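PDB 6DCS: stage III sporulation protein AF from Bacillus subtilis, which is a component of a channel essential for sporulation, this piece being its ring-building-motif domain, which probably takes part in assembling the channel. Local coordinates for residues 31-44 with 54-66. Numbering follows the deposited sequence.
With SO4 (sulfate ion), chain D.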
loop_
_atom_site.group_PDB
_atom_site.type_symbol
_atom_site.label_atom_id
_atom_site.label_comp_id
_atom_site.label_asym_id
_atom_site.label_seq_id
_atom_site.Cartn_x
_atom_site.Cartn_y
_atom_site.Cartn_z
ATOM N N PHE A 31 8.208 8.100 -3.174
ATOM C CA PHE A 31 8.060 8.320 -1.729
ATOM C C PHE A 31 9.363 7.940 -1.029
ATOM O O PHE A 31 9.390 7.018 -0.209
ATOM C CB PHE A 31 6.910 7.523 -1.109
ATOM C CG PHE A 31 5.549 7.810 -1.674
ATOM C CD1 PHE A 31 4.587 8.434 -0.894
ATOM C CD2 PHE A 31 5.187 7.350 -2.926
ATOM C CE1 PHE A 31 3.314 8.655 -1.389
ATOM C CE2 PHE A 31 3.920 7.570 -3.420
ATOM C CZ PHE A 31 2.985 8.221 -2.656
ATOM N N SER A 32 10.445 8.634 -1.360
ATOM C CA SER A 32 11.665 8.558 -0.562
ATOM C C SER A 32 11.663 9.662 0.484
ATOM O O SER A 32 11.688 9.391 1.690
ATOM C CB SER A 32 12.898 8.678 -1.468
ATOM O OG SER A 32 14.023 8.007 -0.930
ATOM N N HIS A 33 11.553 10.905 0.017
ATOM C CA HIS A 33 11.782 12.111 0.804
ATOM C C HIS A 33 10.427 12.804 1.003
ATOM O O HIS A 33 10.236 13.973 0.612
ATOM C CB HIS A 33 12.751 13.007 0.066
ATOM C CG HIS A 33 12.612 12.907 -1.432
ATOM N ND1 HIS A 33 13.054 11.818 -2.160
ATOM C CD2 HIS A 33 12.027 13.738 -2.332
ATOM C CE1 HIS A 33 12.770 11.994 -3.441
ATOM N NE2 HIS A 33 12.150 13.155 -3.573
ATOM N N ASP A 34 9.498 12.062 1.616
ATOM C CA ASP A 34 8.078 12.416 1.577
ATOM C C ASP A 34 7.471 12.191 2.954
ATOM O O ASP A 34 8.108 11.616 3.840
ATOM C CB ASP A 34 7.305 11.595 0.521
ATOM C CG ASP A 34 7.475 12.131 -0.907
ATOM O OD1 ASP A 34 6.442 12.268 -1.593
ATOM O OD2 ASP A 34 8.613 12.407 -1.339
ATOM N N GLU A 35 6.223 12.651 3.130
ATOM C CA GLU A 35 5.481 12.336 4.354
ATOM C C GLU A 35 5.450 10.854 4.602
ATOM O O GLU A 35 5.621 10.392 5.728
ATOM C CB GLU A 35 4.028 12.786 4.281
ATOM C CG GLU A 35 3.212 12.508 5.553
ATOM C CD GLU A 35 2.057 13.521 5.832
ATOM O OE1 GLU A 35 1.359 13.927 4.877
ATOM O OE2 GLU A 35 1.952 13.995 6.991
ATOM N N TYR A 36 5.202 10.091 3.563
ATOM C CA TYR A 36 4.862 8.695 3.720
ATOM C C TYR A 36 5.974 7.836 3.158
ATOM O O TYR A 36 6.656 8.211 2.198
ATOM C CB TYR A 36 3.524 8.392 3.054
ATOM C CG TYR A 36 2.381 8.796 3.946
ATOM C CD1 TYR A 36 1.084 8.824 3.476
ATOM C CD2 TYR A 36 2.600 9.129 5.279
ATOM C CE1 TYR A 36 0.025 9.189 4.296
ATOM C CE2 TYR A 36 1.545 9.495 6.115
ATOM C CZ TYR A 36 0.258 9.530 5.613
ATOM O OH TYR A 36 -0.812 9.886 6.411
ATOM N N LYS A 37 6.183 6.719 3.821
ATOM C CA LYS A 37 7.188 5.745 3.459
ATOM C C LYS A 37 6.442 4.460 3.146
ATOM O O LYS A 37 5.604 4.014 3.937
ATOM C CB LYS A 37 8.178 5.568 4.616
ATOM C CG LYS A 37 9.667 5.483 4.260
ATOM C CD LYS A 37 10.142 4.037 4.437
ATOM C CE LYS A 37 11.547 3.774 3.915
ATOM N NZ LYS A 37 11.730 2.298 3.736
ATOM N N VAL A 38 6.697 3.903 1.966
ATOM C CA VAL A 38 6.153 2.592 1.657
ATOM C C VAL A 38 6.830 1.585 2.574
ATOM O O VAL A 38 8.062 1.588 2.727
ATOM C CB VAL A 38 6.329 2.284 0.160
ATOM C CG1 VAL A 38 5.947 3.510 -0.656
ATOM C CG2 VAL A 38 7.768 1.908 -0.166
ATOM N N GLY A 39 6.021 0.773 3.256
ATOM C CA GLY A 39 6.523 -0.224 4.187
ATOM C C GLY A 39 6.276 -1.666 3.760
ATOM O O GLY A 39 7.088 -2.267 3.059
ATOM N N ARG A 40 5.184 -2.265 4.190
ATOM C CA ARG A 40 4.866 -3.573 3.651
ATOM C C ARG A 40 4.228 -3.422 2.273
ATOM O O ARG A 40 3.511 -2.457 1.998
ATOM C CB ARG A 40 3.934 -4.343 4.600
ATOM C CG ARG A 40 4.609 -4.950 5.849
ATOM C CD ARG A 40 3.567 -5.451 6.883
ATOM N NE ARG A 40 2.653 -4.381 7.290
ATOM C CZ ARG A 40 2.986 -3.339 8.060
ATOM N NH1 ARG A 40 4.213 -3.240 8.564
ATOM N NH2 ARG A 40 2.082 -2.403 8.356
ATOM N N ILE A 41 4.512 -4.387 1.401
ATOM C CA ILE A 41 3.824 -4.560 0.128
ATOM C C ILE A 41 3.526 -6.043 -0.013
ATOM O O ILE A 41 4.446 -6.860 0.074
ATOM C CB ILE A 41 4.686 -4.070 -1.054
ATOM C CG1 ILE A 41 4.964 -2.577 -0.942
ATOM C CG2 ILE A 41 4.002 -4.303 -2.390
ATOM C CD1 ILE A 41 5.835 -2.005 -2.081
ATOM N N LYS A 42 2.251 -6.395 -0.226
ATOM C CA LYS A 42 1.811 -7.799 -0.295
ATOM C C LYS A 42 1.170 -8.074 -1.663
ATOM O O LYS A 42 0.091 -7.539 -1.968
ATOM C CB LYS A 42 0.801 -8.130 0.818
ATOM C CG LYS A 42 1.285 -8.047 2.286
ATOM C CD LYS A 42 0.342 -8.818 3.245
ATOM C CE LYS A 42 -0.514 -7.918 4.163
ATOM N NZ LYS A 42 -1.950 -8.374 4.359
ATOM N N LEU A 43 1.775 -8.943 -2.474
ATOM C CA LEU A 43 1.116 -9.350 -3.712
ATOM C C LEU A 43 0.424 -10.717 -3.573
ATOM O O LEU A 43 0.802 -11.568 -2.757
ATOM C CB LEU A 43 2.106 -9.370 -4.883
ATOM C CG LEU A 43 2.544 -8.035 -5.544
ATOM C CD1 LEU A 43 3.335 -7.177 -4.609
ATOM C CD2 LEU A 43 3.434 -8.336 -6.701
ATOM N N THR A 44 -0.637 -10.899 -4.351
ATOM C CA THR A 44 -1.245 -12.204 -4.548
ATOM C C THR A 44 -1.300 -12.503 -6.042
ATOM O O THR A 44 -1.371 -11.595 -6.882
ATOM C CB THR A 44 -2.664 -12.318 -3.927
ATOM O OG1 THR A 44 -3.658 -11.790 -4.812
ATOM C CG2 THR A 44 -2.768 -11.610 -2.571
ATOM N N ASP A 54 -0.434 -10.989 -14.470
ATOM C CA ASP A 54 -0.955 -12.061 -13.619
ATOM C C ASP A 54 -1.085 -11.687 -12.158
ATOM O O ASP A 54 -1.473 -12.544 -11.375
ATOM C CB ASP A 54 -0.072 -13.306 -13.692
ATOM C CG ASP A 54 -0.117 -13.969 -15.047
ATOM O OD1 ASP A 54 -1.183 -14.543 -15.373
ATOM O OD2 ASP A 54 0.910 -13.907 -15.773
ATOM N N ILE A 55 -0.717 -10.477 -11.755
ATOM C CA ILE A 55 -0.888 -10.069 -10.365
ATOM C C ILE A 55 -2.360 -9.799 -10.136
ATOM O O ILE A 55 -2.959 -8.979 -10.843
ATOM C CB ILE A 55 -0.063 -8.816 -10.051
ATOM C CG1 ILE A 55 1.434 -9.109 -10.081
ATOM C CG2 ILE A 55 -0.445 -8.254 -8.703
ATOM C CD1 ILE A 55 2.290 -7.845 -9.937
ATOM N N LYS A 56 -2.944 -10.469 -9.143
ATOM C CA LYS A 56 -4.344 -10.253 -8.810
ATOM C C LYS A 56 -4.560 -9.093 -7.835
ATOM O O LYS A 56 -5.567 -8.390 -7.947
ATOM C CB LYS A 56 -4.950 -11.543 -8.240
ATOM C CG LYS A 56 -5.162 -12.647 -9.289
ATOM C CD LYS A 56 -6.501 -13.374 -9.168
ATOM C CE LYS A 56 -6.578 -14.448 -10.249
ATOM N NZ LYS A 56 -7.654 -15.477 -9.997
ATOM N N THR A 57 -3.676 -8.881 -6.856
ATOM C CA THR A 57 -3.879 -7.813 -5.883
ATOM C C THR A 57 -2.541 -7.340 -5.341
ATOM O O THR A 57 -1.516 -8.009 -5.477
ATOM C CB THR A 57 -4.750 -8.195 -4.658
ATOM O OG1 THR A 57 -4.012 -9.067 -3.789
ATOM C CG2 THR A 57 -6.066 -8.814 -5.037
ATOM N N ILE A 58 -2.588 -6.151 -4.725
ATOM C CA ILE A 58 -1.441 -5.428 -4.198
ATOM C C ILE A 58 -1.873 -4.623 -2.986
ATOM O O ILE A 58 -2.617 -3.639 -3.115
ATOM C CB ILE A 58 -0.826 -4.481 -5.242
ATOM C CG1 ILE A 58 -0.650 -5.185 -6.579
ATOM C CG2 ILE A 58 0.477 -3.919 -4.720
ATOM C CD1 ILE A 58 -0.211 -4.318 -7.688
ATOM N N SER A 59 -1.405 -5.022 -1.806
ATOM C CA SER A 59 -1.643 -4.258 -0.593
ATOM C C SER A 59 -0.418 -3.419 -0.232
ATOM O O SER A 59 0.717 -3.909 -0.268
ATOM C CB SER A 59 -2.002 -5.192 0.545
ATOM O OG SER A 59 -3.387 -5.446 0.484
ATOM N N VAL A 60 -0.657 -2.157 0.131
ATOM C CA VAL A 60 0.415 -1.233 0.489
ATOM C C VAL A 60 0.161 -0.603 1.854
ATOM O O VAL A 60 -0.913 -0.047 2.102
ATOM C CB VAL A 60 0.596 -0.126 -0.555
ATOM C CG1 VAL A 60 1.887 0.605 -0.269
ATOM C CG2 VAL A 60 0.589 -0.715 -1.959
ATOM N N TYR A 61 1.166 -0.655 2.716
ATOM C CA TYR A 61 1.081 -0.131 4.069
ATOM C C TYR A 61 2.019 1.061 4.142
ATOM O O TYR A 61 3.230 0.907 3.948
ATOM C CB TYR A 61 1.437 -1.226 5.090
ATOM C CG TYR A 61 0.434 -2.392 5.107
ATOM C CD1 TYR A 61 0.478 -3.396 4.143
ATOM C CD2 TYR A 61 -0.566 -2.468 6.067
ATOM C CE1 TYR A 61 -0.449 -4.443 4.137
ATOM C CE2 TYR A 61 -1.481 -3.496 6.066
ATOM C CZ TYR A 61 -1.430 -4.492 5.104
ATOM O OH TYR A 61 -2.376 -5.527 5.130
ATOM N N MET A 62 1.451 2.249 4.372
ATOM C CA MET A 62 2.173 3.513 4.266
ATOM C C MET A 62 2.594 3.976 5.647
ATOM O O MET A 62 1.803 3.912 6.589
ATOM C CB MET A 62 1.308 4.578 3.601
ATOM C CG MET A 62 1.210 4.431 2.081
ATOM S SD MET A 62 2.719 3.916 1.241
ATOM C CE MET A 62 3.642 5.463 1.220
ATOM N N ALA A 63 3.773 4.440 5.752
ATOM C CA ALA A 63 4.428 4.664 7.033
ATOM C C ALA A 63 4.364 6.130 7.442
ATOM O O ALA A 63 4.279 7.016 6.588
ATOM C CB ALA A 63 5.889 4.221 6.962
ATOM N N PRO A 64 4.426 6.404 8.751
ATOM C CA PRO A 64 4.355 7.807 9.205
ATOM C C PRO A 64 5.529 8.666 8.751
ATOM O O PRO A 64 5.318 9.806 8.322
ATOM C CB PRO A 64 4.310 7.668 10.734
ATOM C CG PRO A 64 4.973 6.348 11.011
ATOM C CD PRO A 64 4.540 5.463 9.881
ATOM N N SER A 65 6.760 8.149 8.852
ATOM C CA SER A 65 7.999 8.857 8.497
ATOM C C SER A 65 8.203 10.136 9.319
ATOM O O SER A 65 8.825 11.096 8.853
ATOM C CB SER A 65 8.074 9.150 6.990
ATOM O OG SER A 65 7.677 10.475 6.666
ATOM N N SER A 66 7.701 10.148 10.556
ATOM C CA SER A 66 7.974 11.216 11.525
ATOM C C SER A 66 7.940 10.650 12.947
ATOM O O SER A 66 8.583 11.171 13.862
ATOM C CB SER A 66 6.967 12.366 11.386
ATOM O OG SER A 66 7.413 13.351 10.464
HETATM S S SO4 D . -6.047 -18.120 -11.971
HETATM O O1 SO4 D . -6.488 -19.459 -12.397
HETATM O O2 SO4 D . -5.758 -18.162 -10.530
HETATM O O3 SO4 D . -7.095 -17.113 -12.225
HETATM O O4 SO4 D . -4.835 -17.743 -12.723
#
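Strands 37-44 and 55-63 pair antiparallel as a twisted hairpin, Lys-42 and Ser-59 exchanging two backbone hydrogen bonds, with a beta bulge at Gly-39 and Arg-40 opposite Tyr-61. There Gly-39 N donates to Tyr-61 O (2.9 Å) and Tyr-61 N to Arg-40 O, so a single tyrosine answers two residues. A classic bulge closes the other end, where Lys-56 and Thr-57 both face Thr-44. Two basic residues of strand 37-44 hold the Tyr-61 ring. Arg-40, its chain bent at chi3, brings NE over one face in an off-centre cation-pi contact, with CZ 4.6 Å from the ring centroid; guanidinium and ring planes lie 54° apart. Lys-42 NZ donates to Tyr-61 OH (3.0 Å). His-116 of strand 113-116 stacks on the same ring. Were Tyr-61 cut back to an alanine, the Arg-40 guanidinium would probably lose its aromatic seat and the Lys-42 ammonium its hydroxyl mate. On the face of Lys-42 and Ser-59, the hydroxyls Thr-44 OG1 and Thr-57 OG1 share a hydrogen bond. The reverse face is apolar. Met-62 folds back at chi2 and chi3, bringing CE to Tyr-36 CB (3.5 Å) and against Val-38 CG1 and Phe-31 CD1. Leu-43 CD2 meets Ile-55 CD1 at 3.5 Å. Helices 11-30 and 81-106 cover this side, as in the helix-on-sheet build of ring-building motifs. The hairpin is therefore two-sided: hydrocarbon binds it to the helices, while away from them Arg-40 and Lys-42 clasp one tyrosine and the threonine pair adds a separate polar link.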